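Local coordinates for protein subclass B3 metallo-beta-lactamase (PDB 7LUU) that probably hydrolyses the beta-lactam ring of antibiotics at a site of two zinc ions, one of them bound in part by a glutamate, at residues 65-70 with 207-212; 57-62 with 72-77. One frame throughout, in Å; residues are numbered along the deposited sequence. Where two conformers were deposited one is given.

Contact 1: residues 65-70 with 207-212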
loop_
_atom_site.group_PDB
_atom_site.type_symbol
_atom_site.label_atom_id
_atom_site.label_comp_id
_atom_site.label_asym_id
_atom_site.label_seq_id
_atom_site.Cartn_x
_atom_site.Cartn_y
_atom_site.Cartn_z
ATOM N N PHE A 65 7.589 -14.678 6.422
ATOM C CA PHE A 65 7.192 -15.875 7.132
ATOM C C PHE A 65 6.508 -16.750 6.090
ATOM O O PHE A 65 5.780 -16.248 5.234
ATOM C CB PHE A 65 6.224 -15.565 8.281
ATOM C CG PHE A 65 5.928 -16.736 9.136
ATOM C CD1 PHE A 65 6.863 -17.146 10.085
ATOM C CD2 PHE A 65 4.719 -17.423 9.028
ATOM C CE1 PHE A 65 6.605 -18.242 10.914
ATOM C CE2 PHE A 65 4.448 -18.545 9.891
ATOM C CZ PHE A 65 5.399 -18.962 10.773
ATOM N N GLY A 66 6.789 -18.035 6.125
ATOM C CA GLY A 66 5.972 -18.856 5.228
ATOM C C GLY A 66 6.261 -18.538 3.795
ATOM O O GLY A 66 7.395 -18.319 3.397
ATOM N N ASN A 67 5.155 -18.372 3.072
ATOM C CA ASN A 67 5.078 -18.103 1.659
ATOM C C ASN A 67 5.191 -16.627 1.311
ATOM O O ASN A 67 5.002 -16.272 0.154
ATOM C CB ASN A 67 3.745 -18.673 1.115
ATOM C CG ASN A 67 2.419 -17.941 1.647
ATOM O OD1 ASN A 67 2.390 -17.102 2.555
ATOM N ND2 ASN A 67 1.288 -18.381 1.076
ATOM N N SER A 68 5.487 -15.767 2.285
ATOM C CA SER A 68 5.321 -14.334 2.097
ATOM C C SER A 68 6.678 -13.674 2.213
ATOM O O SER A 68 7.461 -13.993 3.132
ATOM C CB SER A 68 4.354 -13.796 3.220
ATOM O OG SER A 68 3.030 -14.348 2.955
ATOM N N TYR A 69 6.916 -12.722 1.323
ATOM C CA TYR A 69 8.228 -12.101 1.168
ATOM C C TYR A 69 8.136 -10.589 1.024
ATOM O O TYR A 69 7.115 -10.033 0.651
ATOM C CB TYR A 69 8.938 -12.617 -0.104
ATOM C CG TYR A 69 9.052 -14.107 -0.171
ATOM C CD1 TYR A 69 7.967 -14.901 -0.555
ATOM C CD2 TYR A 69 10.249 -14.729 0.148
ATOM C CE1 TYR A 69 8.089 -16.330 -0.642
ATOM C CE2 TYR A 69 10.371 -16.140 0.058
ATOM C CZ TYR A 69 9.302 -16.918 -0.342
ATOM O OH TYR A 69 9.424 -18.322 -0.406
ATOM N N LEU A 70 9.275 -9.946 1.224
ATOM C CA LEU A 70 9.439 -8.526 0.889
ATOM C C LEU A 70 10.357 -8.374 -0.308
ATOM O O LEU A 70 11.462 -8.949 -0.343
ATOM C CB LEU A 70 10.058 -7.761 2.056
ATOM C CG LEU A 70 9.018 -7.655 3.191
ATOM C CD1 LEU A 70 9.611 -7.029 4.455
ATOM C CD2 LEU A 70 7.666 -6.964 2.784
ATOM N N TRP A 207 -4.514 -4.878 3.538
ATOM C CA TRP A 207 -4.677 -6.269 3.145
ATOM C C TRP A 207 -4.211 -7.178 4.258
ATOM O O TRP A 207 -3.117 -6.968 4.779
ATOM C CB TRP A 207 -3.812 -6.507 1.866
ATOM C CG TRP A 207 -4.071 -5.460 0.796
ATOM C CD1 TRP A 207 -3.367 -4.264 0.591
ATOM C CD2 TRP A 207 -5.181 -5.432 -0.097
ATOM N NE1 TRP A 207 -3.962 -3.557 -0.457
ATOM C CE2 TRP A 207 -5.085 -4.234 -0.869
ATOM C CE3 TRP A 207 -6.263 -6.327 -0.329
ATOM C CZ2 TRP A 207 -6.002 -3.926 -1.880
ATOM C CZ3 TRP A 207 -7.141 -6.029 -1.327
ATOM C CH2 TRP A 207 -7.023 -4.814 -2.090
ATOM N N SER A 208 -4.954 -8.275 4.519
ATOM C CA SER A 208 -4.504 -9.212 5.531
ATOM C C SER A 208 -4.611 -10.646 5.036
ATOM O O SER A 208 -5.493 -11.001 4.236
ATOM C CB SER A 208 -5.327 -9.046 6.844
ATOM O OG SER A 208 -6.706 -9.420 6.597
ATOM N N TRP A 209 -3.714 -11.486 5.556
ATOM C CA TRP A 209 -3.774 -12.878 5.192
ATOM C C TRP A 209 -2.918 -13.677 6.159
ATOM O O TRP A 209 -2.062 -13.137 6.857
ATOM C CB TRP A 209 -3.261 -13.051 3.737
ATOM C CG TRP A 209 -1.743 -12.831 3.589
ATOM C CD1 TRP A 209 -0.732 -13.770 3.558
ATOM C CD2 TRP A 209 -1.095 -11.542 3.471
ATOM N NE1 TRP A 209 0.504 -13.146 3.403
ATOM C CE2 TRP A 209 0.304 -11.790 3.308
ATOM C CE3 TRP A 209 -1.567 -10.244 3.418
ATOM C CZ2 TRP A 209 1.257 -10.752 3.199
ATOM C CZ3 TRP A 209 -0.600 -9.163 3.270
ATOM C CH2 TRP A 209 0.791 -9.461 3.173
ATOM N N ASN A 210 -3.124 -14.998 6.158
ATOM C CA ASN A 210 -2.308 -15.932 6.949
ATOM C C ASN A 210 -1.152 -16.486 6.118
ATOM O O ASN A 210 -1.320 -16.818 4.935
ATOM C CB ASN A 210 -3.176 -17.102 7.409
ATOM C CG ASN A 210 -3.887 -16.843 8.734
ATOM O OD1 ASN A 210 -3.677 -15.802 9.366
ATOM N ND2 ASN A 210 -4.726 -17.811 9.173
ATOM N N ALA A 211 0.024 -16.569 6.754
ATOM C CA ALA A 211 1.197 -17.235 6.207
ATOM C C ALA A 211 1.570 -18.338 7.168
ATOM O O ALA A 211 1.516 -18.138 8.390
ATOM C CB ALA A 211 2.369 -16.244 6.011
ATOM N N CYS A 212 1.862 -19.529 6.628
ATOM C CA CYS A 212 2.068 -20.677 7.490
ATOM C C CYS A 212 3.413 -21.324 7.223
ATOM O O CYS A 212 3.886 -21.323 6.096
ATOM C CB CYS A 212 0.960 -21.743 7.292
ATOM S SG CYS A 212 -0.701 -21.017 7.584
HETATM O O HOH W 1 -0.656 -17.782 2.397
#

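Contact 2: residues 57-62 with 72-77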
loop_
_atom_site.group_PDB
_atom_site.type_symbol
_atom_site.label_atom_id
_atom_site.label_comp_id
_atom_site.label_asym_id
_atom_site.label_seq_id
_atom_site.Cartn_x
_atom_site.Cartn_y
_atom_site.Cartn_z
ATOM N N ALA A 57 16.244 3.137 -1.920
ATOM C CA ALA A 57 17.517 2.531 -1.540
ATOM C C ALA A 57 17.355 1.003 -1.479
ATOM O O ALA A 57 16.349 0.492 -0.969
ATOM C CB ALA A 57 17.960 3.107 -0.188
ATOM N N PRO A 58 18.298 0.250 -1.999
ATOM C CA PRO A 58 18.059 -1.179 -2.175
ATOM C C PRO A 58 18.186 -1.949 -0.880
ATOM O O PRO A 58 19.044 -1.650 -0.021
ATOM C CB PRO A 58 19.163 -1.617 -3.146
ATOM C CG PRO A 58 20.291 -0.581 -2.929
ATOM C CD PRO A 58 19.555 0.711 -2.651
ATOM N N LEU A 59 17.438 -3.056 -0.826
ATOM C CA LEU A 59 17.536 -4.064 0.237
ATOM C C LEU A 59 17.462 -5.438 -0.403
ATOM O O LEU A 59 16.698 -5.634 -1.355
ATOM C CB LEU A 59 16.385 -3.917 1.240
ATOM C CG LEU A 59 16.390 -2.637 2.101
ATOM C CD1 LEU A 59 15.115 -2.616 2.962
ATOM C CD2 LEU A 59 17.686 -2.546 3.015
ATOM N N PRO A 60 18.165 -6.435 0.120
ATOM C CA PRO A 60 17.963 -7.756 -0.395
ATOM C C PRO A 60 16.536 -8.205 -0.141
ATOM O O PRO A 60 15.979 -7.976 0.947
ATOM C CB PRO A 60 18.949 -8.618 0.420
ATOM C CG PRO A 60 19.061 -7.871 1.786
ATOM C CD PRO A 60 19.029 -6.393 1.340
ATOM N N PRO A 61 15.915 -8.876 -1.084
ATOM C CA PRO A 61 14.588 -9.448 -0.799
ATOM C C PRO A 61 14.688 -10.527 0.265
ATOM O O PRO A 61 15.714 -11.227 0.408
ATOM C CB PRO A 61 14.122 -9.999 -2.166
ATOM C CG PRO A 61 15.438 -10.206 -2.933
ATOM C CD PRO A 61 16.410 -9.181 -2.437
ATOM N N GLU A 62 13.645 -10.595 1.098
ATOM C CA GLU A 62 13.694 -11.446 2.304
ATOM C C GLU A 62 12.339 -12.106 2.492
ATOM O O GLU A 62 11.300 -11.502 2.178
ATOM C CB GLU A 62 14.035 -10.637 3.577
ATOM C CG GLU A 62 15.468 -10.119 3.579
ATOM C CD GLU A 62 15.862 -9.326 4.813
ATOM O OE1 GLU A 62 15.283 -8.273 5.073
ATOM O OE2 GLU A 62 16.818 -9.771 5.503
ATOM N N GLY A 72 10.544 -5.020 -1.823
ATOM C CA GLY A 72 10.607 -3.585 -1.961
ATOM C C GLY A 72 11.943 -2.975 -1.549
ATOM O O GLY A 72 13.022 -3.495 -1.917
ATOM N N PHE A 73 11.883 -1.789 -0.962
ATOM C CA PHE A 73 13.059 -0.907 -0.804
ATOM C C PHE A 73 13.125 -0.384 0.625
ATOM O O PHE A 73 12.209 -0.605 1.412
ATOM C CB PHE A 73 12.948 0.269 -1.774
ATOM C CG PHE A 73 12.678 -0.189 -3.171
ATOM C CD1 PHE A 73 13.741 -0.579 -3.961
ATOM C CD2 PHE A 73 11.361 -0.377 -3.662
ATOM C CE1 PHE A 73 13.515 -1.064 -5.242
ATOM C CE2 PHE A 73 11.158 -0.894 -4.935
ATOM C CZ PHE A 73 12.204 -1.233 -5.735
ATOM N N ALA A 74 14.183 0.414 0.933
ATOM C CA ALA A 74 14.316 0.872 2.303
ATOM C C ALA A 74 13.161 1.754 2.700
ATOM O O ALA A 74 12.736 1.736 3.864
ATOM C CB ALA A 74 15.653 1.610 2.476
ATOM N N GLY A 75 12.635 2.531 1.769
ATOM C CA GLY A 75 11.595 3.498 2.139
ATOM C C GLY A 75 10.179 3.181 1.644
ATOM O O GLY A 75 9.236 3.942 1.960
ATOM N N LEU A 76 10.001 2.079 0.906
ATOM C CA LEU A 76 8.673 1.740 0.330
ATOM C C LEU A 76 8.551 0.240 0.345
ATOM O O LEU A 76 9.359 -0.478 -0.270
ATOM C CB LEU A 76 8.571 2.282 -1.127
ATOM C CG LEU A 76 8.594 3.808 -1.284
ATOM C CD1 LEU A 76 8.751 4.227 -2.733
ATOM C CD2 LEU A 76 7.280 4.371 -0.703
ATOM N N SER A 77 7.496 -0.236 0.978
ATOM C CA SER A 77 7.279 -1.677 1.085
ATOM C C SER A 77 6.584 -2.206 -0.155
ATOM O O SER A 77 5.611 -1.614 -0.638
ATOM C CB SER A 77 6.405 -2.005 2.303
ATOM O OG SER A 77 7.066 -1.539 3.496
HETATM O O HOH W 2 13.894 -6.051 -1.144
HETATM O O HOH W 3 15.569 -3.384 -3.174
#

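Contact 1: residues 65-70 with 207-212
F65 meets A211 with one edge of its ring. With CG anti to the backbone N (chi1 -173°), the ring reaches over to strand 205-213. CD2 and CE2 each lie 3.3 Å from A211 O, which is near the ring plane. CD2 also touches the methyl group of A211, 4.0 Å from its CB. K218, on the next strand of the second sheet, makes a cation-pi contact with the same ring.

G66 follows in a type II' beta turn from F65 to S68, where its positive phi suits glycine. Its CA packs 3.3 Å from C212 O. S68 N closes the turn on F65 O at 3.0 Å. G66 N bonds the carboxylate of E213, one residue beyond the opposing segment.

The turn joins strands 62-65 and 68-70, the hairpin at one margin of the first sheet. Strand 205-213 belongs to the second sheet. The contact thus lies between the two central sheets of the alpha-beta/beta-alpha sandwich of metallo-beta-lactamases, held by side chains and turn atoms.

N67 has two conformers. In one, OD1 lies 3.6 Å from A211 CB.

S68 turns its side chain to the second sheet, with OG anti to the carbonyl carbon. W209 NE1 donates to S68 OG at 2.8 Å. This bond is nearly straight (N-H...O 169°), and OG lies only 6° out of the indole plane. S68 OG donates to N67 OD1, 2.9 Å away in the conformer described, from above the amide's carbonyl plane. In that conformer the hydroxyl accepts from the indole and donates to the amide. A211 CB lies alongside, 3.7 Å from S68 OG, and I81 and I220 add apolar cover to S68 and W209.

Contact 2: residues 57-62 with 72-77
The F73 ring meets A57 at its edge. A57 O lies near the ring plane, 4.1 Å from CD1, and is closer to F73 CB at 3.5 Å. The side chain of F73 also packs on L56. The A57 carbonyl is another planar group that meets the other loop. A74 N donates to A57 O at 2.9 Å, in the carbonyl plane, with an N-H...O angle of 158°. This direct bond ties the two loops together at one end. Beside it the methyl groups meet, A57 CB lying 3.8 Å from A74 CB.

L59 covers the same bond. Its chi1 (-67°) puts CG by the backbone N of L59, anti to the carbonyl carbon. The extended chi2 (176°) carries CD1 on to the backbone of A74, 3.6 Å from its CA.

Further on the loops part, and two waters fill in. One donates to both L59 O and G72 O, at 2.8 Å each. The other accepts from L59 N at 3.0 Å and also lies near G72 O, though further acceptors compete for its protons. Within 72-77, F73 N bonds L76 O and closes a tight bend.

The side chain of F73 is about 12 Å from a zinc ion and about 9 Å from that of the zinc ligand H127. The contact is thus near the metal site but not part of it. Helix 98-107 supplies M100 and I101 to F73, and N104 and K107 to P61. W55, at the end of helix 49-55, pairs by backbone with G75. S77 leads into strand 79-82.

Overall arrangement
The two contacts alternate along the chain. Residues 57-62, 65-70 and 72-77 follow closely, and 207-212 comes much later. Their centres are 17 Å apart. They share the hairpin of strands 62-65 and 68-70 at the margin of the first sheet. L70 N probably bonds E62 O at 2.7 Å, so the segments of contacts 1 and 2 meet directly. Contact 1 lies at the turn of this hairpin and joins it to strand 205-213 of the second sheet. Contact 2 brackets the open end, where the loops entering and leaving it meet. The turn of the hairpin, in contact 1, lies away from the zinc ions; its open end, in contact 2, lies nearer to them.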